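Local coordinates for protein ATP:cob(I)alamin adenosyltransferase, putative (Burkholderia thailandensis, PDB 2ZHZ) that probably transfers the adenosyl group of ATP to reduced cobalamin to form adenosylcobalamin, working as a homotrimer, at residues B[13-18]-B[23-28]. Numbering follows the deposited sequence.
Sequences GDDGTT and GSRVRK. With ATP (adenosine-5'-triphosphate), chain G.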
ATOM      1  N   GLY B  13      -1.484  23.529   2.181  1.00 24.40           N
ATOM      2  CA  GLY B  13      -0.491  22.732   2.880  1.00 22.45           C
ATOM      3  C   GLY B  13       0.881  22.681   2.232  1.00 17.56           C
ATOM      4  O   GLY B  13       1.634  21.730   2.442  1.00 16.60           O
ATOM      5  N   ASP B  14       1.215  23.697   1.445  1.00 18.09           N
ATOM      6  CA  ASP B  14       2.520  23.736   0.793  1.00 17.10           C
ATOM      7  C   ASP B  14       3.667  23.808   1.794  1.00 19.23           C
ATOM      8  O   ASP B  14       4.796  23.446   1.463  1.00 18.94           O
ATOM      9  CB  ASP B  14       2.629  24.937  -0.155  1.00 16.80           C
ATOM     10  CG  ASP B  14       2.108  24.637  -1.543  1.00 16.92           C
ATOM     11  OD1 ASP B  14       1.836  23.458  -1.843  1.00 15.24           O
ATOM     12  OD2 ASP B  14       1.984  25.587  -2.343  1.00 20.77           O
ATOM     13  N   ASP B  15       3.389  24.279   3.009  1.00 18.25           N
ATOM     14  CA  ASP B  15       4.445  24.401   4.010  1.00 21.30           C
ATOM     15  C   ASP B  15       4.692  23.131   4.810  1.00 20.36           C
ATOM     16  O   ASP B  15       5.471  23.127   5.759  1.00 19.66           O
ATOM     17  CB  ASP B  15       4.158  25.573   4.959  1.00 24.06           C
ATOM     18  CG  ASP B  15       2.967  25.327   5.862  1.00 25.45           C
ATOM     19  OD1 ASP B  15       2.274  24.302   5.699  1.00 23.22           O
ATOM     20  OD2 ASP B  15       2.725  26.176   6.746  1.00 26.33           O
ATOM     21  N   GLY B  16       4.024  22.049   4.427  1.00 19.38           N
ATOM     22  CA  GLY B  16       4.231  20.791   5.120  1.00 18.87           C
ATOM     23  C   GLY B  16       3.346  20.559   6.328  1.00 19.43           C
ATOM     24  O   GLY B  16       3.533  19.578   7.045  1.00 17.74           O
ATOM     25  N   THR B  17       2.400  21.463   6.571  1.00 17.28           N
ATOM     26  CA  THR B  17       1.491  21.303   7.699  1.00 18.72           C
ATOM     27  C   THR B  17       0.072  21.151   7.171  1.00 18.27           C
ATOM     28  O   THR B  17      -0.202  21.434   6.002  1.00 17.96           O
ATOM     29  CB  THR B  17       1.538  22.521   8.676  1.00 18.90           C
ATOM     30  OG1 THR B  17       0.950  23.675   8.058  1.00 21.75           O
ATOM     31  CG2 THR B  17       2.966  22.841   9.054  1.00 20.18           C
ATOM     32  N   THR B  18      -0.823  20.681   8.029  1.00 18.26           N
ATOM     33  CA  THR B  18      -2.218  20.508   7.654  1.00 20.45           C
ATOM     34  C   THR B  18      -3.081  20.756   8.888  1.00 20.32           C
ATOM     35  O   THR B  18      -2.569  20.845  10.004  1.00 21.24           O
ATOM     36  CB  THR B  18      -2.483  19.087   7.100  1.00 20.01           C
ATOM     37  OG1 THR B  18      -3.802  19.030   6.549  1.00 21.43           O
ATOM     38  CG2 THR B  18      -2.351  18.044   8.204  1.00 18.83           C
ATOM     39  N   GLY B  23      -9.614  22.495  14.316  1.00 31.05           N
ATOM     40  CA  GLY B  23      -8.987  23.776  14.047  1.00 29.96           C
ATOM     41  C   GLY B  23      -7.490  23.830  14.286  1.00 28.21           C
ATOM     42  O   GLY B  23      -6.835  24.789  13.887  1.00 30.06           O
ATOM     43  N   SER B  24      -6.937  22.809  14.933  1.00 25.69           N
ATOM     44  CA  SER B  24      -5.507  22.786  15.214  1.00 25.47           C
ATOM     45  C   SER B  24      -4.693  22.397  13.983  1.00 25.12           C
ATOM     46  O   SER B  24      -5.216  21.787  13.051  1.00 25.99           O
ATOM     47  CB  SER B  24      -5.203  21.809  16.356  1.00 23.51           C
ATOM     48  OG  SER B  24      -5.555  20.484  15.999  1.00 26.69           O
ATOM     49  N   ARG B  25      -3.419  22.776  13.977  1.00 26.04           N
ATOM     50  CA  ARG B  25      -2.527  22.456  12.869  1.00 28.20           C
ATOM     51  C   ARG B  25      -1.415  21.533  13.322  1.00 26.50           C
ATOM     52  O   ARG B  25      -0.925  21.640  14.447  1.00 25.69           O
ATOM     53  CB  ARG B  25      -1.889  23.711  12.284  1.00 31.85           C
ATOM     54  CG  ARG B  25      -2.827  24.577  11.484  1.00 37.80           C
ATOM     55  CD  ARG B  25      -2.038  25.524  10.593  1.00 42.53           C
ATOM     56  NE  ARG B  25      -1.552  24.870   9.381  1.00 43.89           N
ATOM     57  CZ  ARG B  25      -2.342  24.387   8.427  1.00 43.82           C
ATOM     58  NH1 ARG B  25      -3.662  24.480   8.546  1.00 43.44           N
ATOM     59  NH2 ARG B  25      -1.816  23.825   7.348  1.00 41.10           N
ATOM     60  N   VAL B  26      -1.015  20.633  12.434  1.00 23.17           N
ATOM     61  CA  VAL B  26       0.051  19.689  12.732  1.00 20.88           C
ATOM     62  C   VAL B  26       0.880  19.482  11.476  1.00 20.29           C
ATOM     63  O   VAL B  26       0.411  19.744  10.369  1.00 20.92           O
ATOM     64  CB  VAL B  26      -0.513  18.329  13.187  1.00 24.28           C
ATOM     65  CG1 VAL B  26      -1.302  18.501  14.478  1.00 26.86           C
ATOM     66  CG2 VAL B  26      -1.403  17.742  12.097  1.00 22.91           C
ATOM     67  N   ARG B  27       2.120  19.033  11.648  1.00 17.17           N
ATOM     68  CA  ARG B  27       2.986  18.785  10.506  1.00 18.91           C
ATOM     69  C   ARG B  27       2.471  17.503   9.866  1.00 16.61           C
ATOM     70  O   ARG B  27       1.944  16.633  10.556  1.00 18.17           O
ATOM     71  CB  ARG B  27       4.441  18.632  10.959  1.00 21.66           C
ATOM     72  CG  ARG B  27       5.448  18.945   9.866  1.00 26.71           C
ATOM     73  CD  ARG B  27       6.833  19.184  10.444  1.00 29.72           C
ATOM     74  NE  ARG B  27       7.432  17.960  10.957  1.00 31.87           N
ATOM     75  CZ  ARG B  27       8.548  17.923  11.674  1.00 35.76           C
ATOM     76  NH1 ARG B  27       9.184  19.050  11.970  1.00 33.64           N
ATOM     77  NH2 ARG B  27       9.038  16.760  12.083  1.00 36.59           N
ATOM     78  N   LYS B  28       2.615  17.381   8.552  1.00 17.18           N
ATOM     79  CA  LYS B  28       2.103  16.204   7.860  1.00 16.63           C
ATOM     80  C   LYS B  28       2.732  14.868   8.235  1.00 17.41           C
ATOM     81  O   LYS B  28       2.180  13.816   7.906  1.00 17.54           O
ATOM     82  CB  LYS B  28       2.158  16.428   6.348  1.00 17.35           C
ATOM     83  CG  LYS B  28       1.045  17.353   5.881  1.00 17.66           C
ATOM     84  CD  LYS B  28       1.174  17.760   4.428  1.00 16.99           C
ATOM     85  CE  LYS B  28      -0.019  18.608   4.023  1.00 17.48           C
ATOM     86  NZ  LYS B  28       0.050  19.043   2.603  1.00 19.31           N
TER
HETATM   87  PG  ATP G 201      -3.949  21.835   0.320  1.00 39.70           P
HETATM   88  O1G ATP G 201      -2.497  22.252   0.359  1.00 30.48           O
HETATM   89  O2G ATP G 201      -4.889  22.922  -0.112  1.00 39.75           O
HETATM   90  O3G ATP G 201      -4.186  20.640  -0.583  1.00 40.97           O
HETATM   91  PB  ATP G 201      -3.703  20.281   2.820  1.00 36.46           P
HETATM   92  O1B ATP G 201      -2.548  19.619   2.136  1.00 25.75           O
HETATM   93  O2B ATP G 201      -3.410  20.908   4.166  1.00 30.85           O
HETATM   94  O3B ATP G 201      -4.399  21.421   1.850  1.00 38.15           O
HETATM   95  PA  ATP G 201      -5.630  18.308   1.873  1.00 41.64           P
HETATM   96  O1A ATP G 201      -4.590  17.597   1.074  1.00 41.98           O
HETATM   97  O2A ATP G 201      -6.670  19.165   1.169  1.00 41.77           O
HETATM   98  O3A ATP G 201      -4.922  19.215   3.046  1.00 39.79           O
HETATM   99  O5' ATP G 201      -6.375  17.165   2.721  1.00 43.67           O
HETATM  100  C5' ATP G 201      -7.403  17.487   3.638  1.00 45.16           C
HETATM  101  C4' ATP G 201      -7.352  16.567   4.866  1.00 46.03           C
HETATM  102  O4' ATP G 201      -6.536  15.392   4.657  1.00 41.67           O
HETATM  103  C3' ATP G 201      -6.818  17.293   6.095  1.00 47.21           C
HETATM  104  O3' ATP G 201      -7.856  17.454   7.075  1.00 54.35           O
HETATM  105  C2' ATP G 201      -5.646  16.466   6.603  1.00 45.61           C
HETATM  106  O2' ATP G 201      -5.871  16.041   7.959  1.00 46.03           O
HETATM  107  C1' ATP G 201      -5.506  15.277   5.656  1.00 41.51           C
HETATM  108  N9  ATP G 201      -4.146  15.225   5.002  1.00 36.02           N
HETATM  109  C8  ATP G 201      -3.509  16.248   4.370  1.00 33.56           C
HETATM  110  N7  ATP G 201      -2.300  15.869   3.891  1.00 30.37           N
HETATM  111  C5  ATP G 201      -2.129  14.577   4.206  1.00 29.44           C
HETATM  112  C6  ATP G 201      -1.062  13.541   4.001  1.00 27.60           C
HETATM  113  N6  ATP G 201       0.091  13.846   3.341  1.00 23.78           N
HETATM  114  N1  ATP G 201      -1.283  12.273   4.502  1.00 16.91           N
HETATM  115  C2  ATP G 201      -2.431  11.945   5.168  1.00 26.60           C
HETATM  116  N3  ATP G 201      -3.441  12.840   5.388  1.00 28.24           N
HETATM  117  C4  ATP G 201      -3.352  14.146   4.943  1.00 31.58           C
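T18 pairs with V26 in a short antiparallel hairpin that lies against bound ATP. The two backbones form both bonds of a hydrogen-bonded pair, T18 N to V26 O at 2.8 Å and V26 N to T18 O at 2.9 Å. On the same face, the CG2 methyls of T18 and V26 meet at 4.0 Å, and both side chains touch I33 of helix 31-50. T18 OG1 stands anti to its own N (chi1 -171°) and hydrogen-bonds ATP O2B at 3.1 Å.

K28 runs extended beyond CG past G16 and the carbonyl of T17. K28 NZ donates to G13 O at 3.1 Å. K28 NZ also donates to ATP O1B at 2.7 Å and forms a salt bridge with E132 of the second subunit. G16 N reaches G13 O from the opposite face of that carbonyl, closing the type I turn 13-16.

R25 crosses T17 at about a right angle. R25 NE and NH2 both donate to T17 OG1, NH2 at 2.9 Å, and OG1 lies in the guanidinium plane. T17 OG1 donates in turn to D15 OD1, which also accepts T17 N in an Asx turn.

Turn and hairpin together bring K28 and T18 to the triphosphate, whose charge the K28 ammonium probably offsets.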